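Local coordinates for putative curved DNA-binding protein (Chaetomium thermophilum var. thermophilum DSM 1495, PDB 4IPA), which is the thermophilic Arx1, a protein of the methionine aminopeptidase-like M24 family linked to ribosome biogenesis, and may also bind DNA, at residues L382-L385 with E386-L389; L283-P286 with T287-K290. All blocks are in the same frame, centred on the assembly; numbering follows the deposited sequence.

Both contacts are helix ends at the surface, on opposite sides of the chain's centre and about 53 Å apart between centres. Contact 2 comes first in sequence and holds the start of helix 286-299; contact 1 is the finish of helix 379-386, near the end of the modelled chain. They share no element: 283-290 rests on helix 312-324, whereas 382-389 lies against helix 148-167 and strand 355-360. Their chemistry differs with the helix end concerned. At contact 1 backbone N-H groups and one water meet carbonyls of the last turn; at contact 2 an arginine side chain reaches back to carbonyls of the loop before it.

Contact 1: residues L382-L385 with E386-L389; sequences LKIL and EQPL
The C-terminal turn of helix 379-386 joins Leu382-Leu385 to Glu386 and Gln387, where the chain leaves the helix for the loop that follows. Here i to i+3 bonds carry the turn: Glu386 N donates to Lys383 O at 2.9 Å, and Gln387 N to Ile384 O at 2.9 Å. Both donors stand above the plane of the carbonyl they meet, the second at 56° out of it. The i to i+4 bonds from Glu386 N to Leu382 O and from Gln387 N to Lys383 O are weak. Gln387 lies alongside Ile384, its chain extended beyond CG, which brings OE1 to 3.4 Å from Ile384 CA and 3.8 Å from Ile384 CG1. Leu385 turns its side chain onto Tyr159, Glu162 and Val163 of helix 148-167, and Gln387 O accepts a bond from Arg166 NE, holding the exit of the turn to that same helix. Glu386 folds back over the turn: chi1 (-71°), with CG anti to the carbonyl carbon, puts CG 3.4 Å from Leu382 O, and a bend at chi2 turns the carboxylate to a bridging water, which donates to Glu386 OE2 at 2.6 Å and to Leu382 O at 2.9 Å.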
loop_
_atom_site.group_PDB
_atom_site.type_symbol
_atom_site.label_atom_id
_atom_site.label_comp_id
_atom_site.label_asym_id
_atom_site.label_seq_id
_atom_site.Cartn_x
_atom_site.Cartn_y
_atom_site.Cartn_z
ATOM N N LEU A 382 17.449 17.203 -4.007
ATOM C CA LEU A 382 17.877 17.567 -2.645
ATOM C C LEU A 382 17.108 18.783 -2.127
ATOM O O LEU A 382 16.825 18.897 -0.933
ATOM C CB LEU A 382 19.388 17.819 -2.569
ATOM C CG LEU A 382 20.282 16.608 -2.835
ATOM C CD1 LEU A 382 21.725 17.073 -2.900
ATOM C CD2 LEU A 382 20.104 15.535 -1.759
ATOM N N LYS A 383 16.764 19.683 -3.038
ATOM C CA LYS A 383 15.989 20.856 -2.676
ATOM C C LYS A 383 14.546 20.484 -2.277
ATOM O O LYS A 383 14.055 20.896 -1.220
ATOM C CB LYS A 383 16.046 21.887 -3.803
ATOM C CG LYS A 383 17.420 22.494 -4.020
ATOM C CD LYS A 383 17.426 23.501 -5.176
ATOM C CE LYS A 383 18.814 24.130 -5.374
ATOM N NZ LYS A 383 18.848 25.098 -6.512
ATOM N N ILE A 384 13.887 19.674 -3.097
ATOM C CA ILE A 384 12.584 19.114 -2.729
ATOM C C ILE A 384 12.605 18.463 -1.337
ATOM O O ILE A 384 11.740 18.731 -0.504
ATOM C CB ILE A 384 12.086 18.101 -3.776
ATOM C CG1 ILE A 384 11.824 18.804 -5.110
ATOM C CG2 ILE A 384 10.811 17.422 -3.303
ATOM C CD1 ILE A 384 11.865 17.881 -6.304
ATOM N N LEU A 385 13.613 17.641 -1.074
ATOM C CA LEU A 385 13.740 16.994 0.230
ATOM C C LEU A 385 13.834 17.965 1.401
ATOM O O LEU A 385 13.527 17.593 2.535
ATOM C CB LEU A 385 14.945 16.058 0.246
ATOM C CG LEU A 385 14.688 14.770 -0.536
ATOM C CD1 LEU A 385 15.935 13.902 -0.573
ATOM C CD2 LEU A 385 13.522 14.037 0.103
ATOM N N GLU A 386 14.267 19.197 1.132
ATOM C CA GLU A 386 14.329 20.233 2.170
ATOM C C GLU A 386 12.959 20.854 2.470
ATOM O O GLU A 386 12.752 21.418 3.543
ATOM C CB GLU A 386 15.331 21.331 1.788
ATOM C CG GLU A 386 16.792 20.882 1.843
ATOM C CD GLU A 386 17.134 20.185 3.159
ATOM O OE1 GLU A 386 16.981 20.816 4.222
ATOM O OE2 GLU A 386 17.546 19.003 3.132
ATOM N N GLN A 387 12.036 20.757 1.518
ATOM C CA GLN A 387 10.688 21.273 1.710
ATOM C C GLN A 387 9.984 20.516 2.830
ATOM O O GLN A 387 10.185 19.316 3.001
ATOM C CB GLN A 387 9.878 21.146 0.426
ATOM C CG GLN A 387 10.505 21.801 -0.779
ATOM C CD GLN A 387 9.789 21.427 -2.059
ATOM O OE1 GLN A 387 10.298 21.657 -3.163
ATOM N NE2 GLN A 387 8.600 20.834 -1.922
ATOM N N PRO A 388 9.158 21.223 3.608
ATOM C CA PRO A 388 8.456 20.580 4.719
ATOM C C PRO A 388 7.245 19.812 4.205
ATOM O O PRO A 388 6.787 20.062 3.091
ATOM C CB PRO A 388 8.004 21.769 5.570
ATOM C CG PRO A 388 7.800 22.869 4.572
ATOM C CD PRO A 388 8.831 22.658 3.490
ATOM N N LEU A 389 6.754 18.870 5.000
ATOM C CA LEU A 389 5.564 18.114 4.645
ATOM C C LEU A 389 4.326 18.778 5.236
ATOM O O LEU A 389 3.211 18.644 4.717
ATOM C CB LEU A 389 5.687 16.679 5.156
ATOM C CG LEU A 389 5.968 15.620 4.094
ATOM C CD1 LEU A 389 6.082 14.251 4.749
ATOM C CD2 LEU A 389 4.877 15.622 3.016
HETATM O O HOH W 1 18.282 17.477 1.174
#

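Contact 2: residues L283-P286 with T287-K290; sequences LKRP and TSRK
Arg289 NH1 bonds two successive carbonyls of the loop that leads into helix 286-299, an arginine of the first helical turn turned back on its own N-terminus. Its bond to Leu283 O, 3.0 Å long with an N-H...O angle of 153°, has the acceptor almost in the guanidinium plane; the one to Lys284 O, though shorter at 2.8 Å, is weak. A bend at chi3 (-68°) swings the guanidinium back toward the loop, where Pro286 CA and the Arg285 carbonyl lie over one face, with Pro286 CA 3.7 Å from Arg289 NH2. The two bonds at the edge and the backbone over the face together limit its rotation. Arg285 is the N-cap residue: its O takes the Arg289 N-H nearly end-on, and the next i to i+4 bond runs from Lys290 N to Pro286 O. Ser288 points its CB toward the loop, 3.2 Å from Arg285 O, while its OG is bonded to Glu321 and to Gly318 O of helix 312-324. Glu321 also accepts the backbone N-H groups of Lys284 and Arg285, tying the loop to that helix. Beside the arginine's aliphatic part, Leu283 packs against the first turn: CB touches Arg289 CG at 3.7 Å, and CD1 comes within 3.8 Å of Ser288 O.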
loop_
_atom_site.group_PDB
_atom_site.type_symbol
_atom_site.label_atom_id
_atom_site.label_comp_id
_atom_site.label_asym_id
_atom_site.label_seq_id
_atom_site.Cartn_x
_atom_site.Cartn_y
_atom_site.Cartn_z
ATOM N N LEU A 283 -25.577 -12.349 -11.383
ATOM C CA LEU A 283 -24.924 -13.653 -11.296
ATOM C C LEU A 283 -25.929 -14.782 -11.501
ATOM O O LEU A 283 -27.013 -14.763 -10.926
ATOM C CB LEU A 283 -24.211 -13.801 -9.954
ATOM C CG LEU A 283 -23.095 -12.771 -9.738
ATOM C CD1 LEU A 283 -22.679 -12.729 -8.278
ATOM C CD2 LEU A 283 -21.898 -13.056 -10.664
ATOM N N LYS A 284 -25.564 -15.755 -12.330
ATOM C CA LYS A 284 -26.447 -16.881 -12.617
ATOM C C LYS A 284 -26.206 -18.062 -11.685
ATOM O O LYS A 284 -27.133 -18.802 -11.349
ATOM C CB LYS A 284 -26.297 -17.316 -14.080
ATOM C CG LYS A 284 -26.740 -16.237 -15.069
ATOM C CD LYS A 284 -26.691 -16.722 -16.509
ATOM C CE LYS A 284 -27.358 -15.714 -17.439
ATOM N NZ LYS A 284 -27.373 -16.164 -18.864
ATOM N N ARG A 285 -24.964 -18.218 -11.246
ATOM C CA ARG A 285 -24.579 -19.384 -10.464
ATOM C C ARG A 285 -24.794 -19.170 -8.974
ATOM O O ARG A 285 -24.394 -18.146 -8.417
ATOM C CB ARG A 285 -23.132 -19.772 -10.787
ATOM C CG ARG A 285 -22.969 -20.064 -12.273
ATOM C CD ARG A 285 -21.535 -20.298 -12.689
ATOM N NE ARG A 285 -20.903 -21.411 -11.984
ATOM C CZ ARG A 285 -21.054 -22.698 -12.309
ATOM N NH1 ARG A 285 -21.839 -23.057 -13.324
ATOM N NH2 ARG A 285 -20.422 -23.634 -11.611
ATOM N N PRO A 286 -25.437 -20.144 -8.322
ATOM C CA PRO A 286 -25.811 -19.985 -6.917
ATOM C C PRO A 286 -24.604 -19.815 -6.005
ATOM O O PRO A 286 -24.700 -19.063 -5.047
ATOM C CB PRO A 286 -26.569 -21.284 -6.601
ATOM C CG PRO A 286 -26.124 -22.257 -7.645
ATOM C CD PRO A 286 -25.870 -21.440 -8.873
ATOM N N THR A 287 -23.493 -20.489 -6.274
ATOM C CA THR A 287 -22.328 -20.285 -5.422
ATOM C C THR A 287 -21.701 -18.908 -5.653
ATOM O O THR A 287 -21.096 -18.336 -4.750
ATOM C CB THR A 287 -21.284 -21.388 -5.556
ATOM O OG1 THR A 287 -21.901 -22.660 -5.315
ATOM C CG2 THR A 287 -20.177 -21.173 -4.530
ATOM N N SER A 288 -21.869 -18.371 -6.854
ATOM C CA SER A 288 -21.457 -17.004 -7.122
ATOM C C SER A 288 -22.241 -16.019 -6.257
ATOM O O SER A 288 -21.651 -15.170 -5.586
ATOM C CB SER A 288 -21.609 -16.676 -8.610
ATOM O OG SER A 288 -20.716 -17.479 -9.361
ATOM N N ARG A 289 -23.564 -16.148 -6.246
ATOM C CA ARG A 289 -24.382 -15.220 -5.472
ATOM C C ARG A 289 -24.094 -15.377 -3.992
ATOM O O ARG A 289 -24.124 -14.412 -3.223
ATOM C CB ARG A 289 -25.870 -15.429 -5.751
ATOM C CG ARG A 289 -26.246 -15.173 -7.200
ATOM C CD ARG A 289 -27.767 -15.164 -7.387
ATOM N NE ARG A 289 -28.359 -16.482 -7.176
ATOM C CZ ARG A 289 -28.498 -17.398 -8.129
ATOM N NH1 ARG A 289 -28.091 -17.137 -9.367
ATOM N NH2 ARG A 289 -29.050 -18.571 -7.848
ATOM N N LYS A 290 -23.810 -16.610 -3.601
ATOM C CA LYS A 290 -23.584 -16.934 -2.199
ATOM C C LYS A 290 -22.315 -16.262 -1.678
ATOM O O LYS A 290 -22.300 -15.681 -0.600
ATOM C CB LYS A 290 -23.493 -18.454 -2.025
ATOM C CG LYS A 290 -23.150 -18.887 -0.617
ATOM C CD LYS A 290 -23.144 -20.408 -0.489
ATOM C CE LYS A 290 -23.041 -20.822 0.976
ATOM N NZ LYS A 290 -22.790 -22.276 1.114
#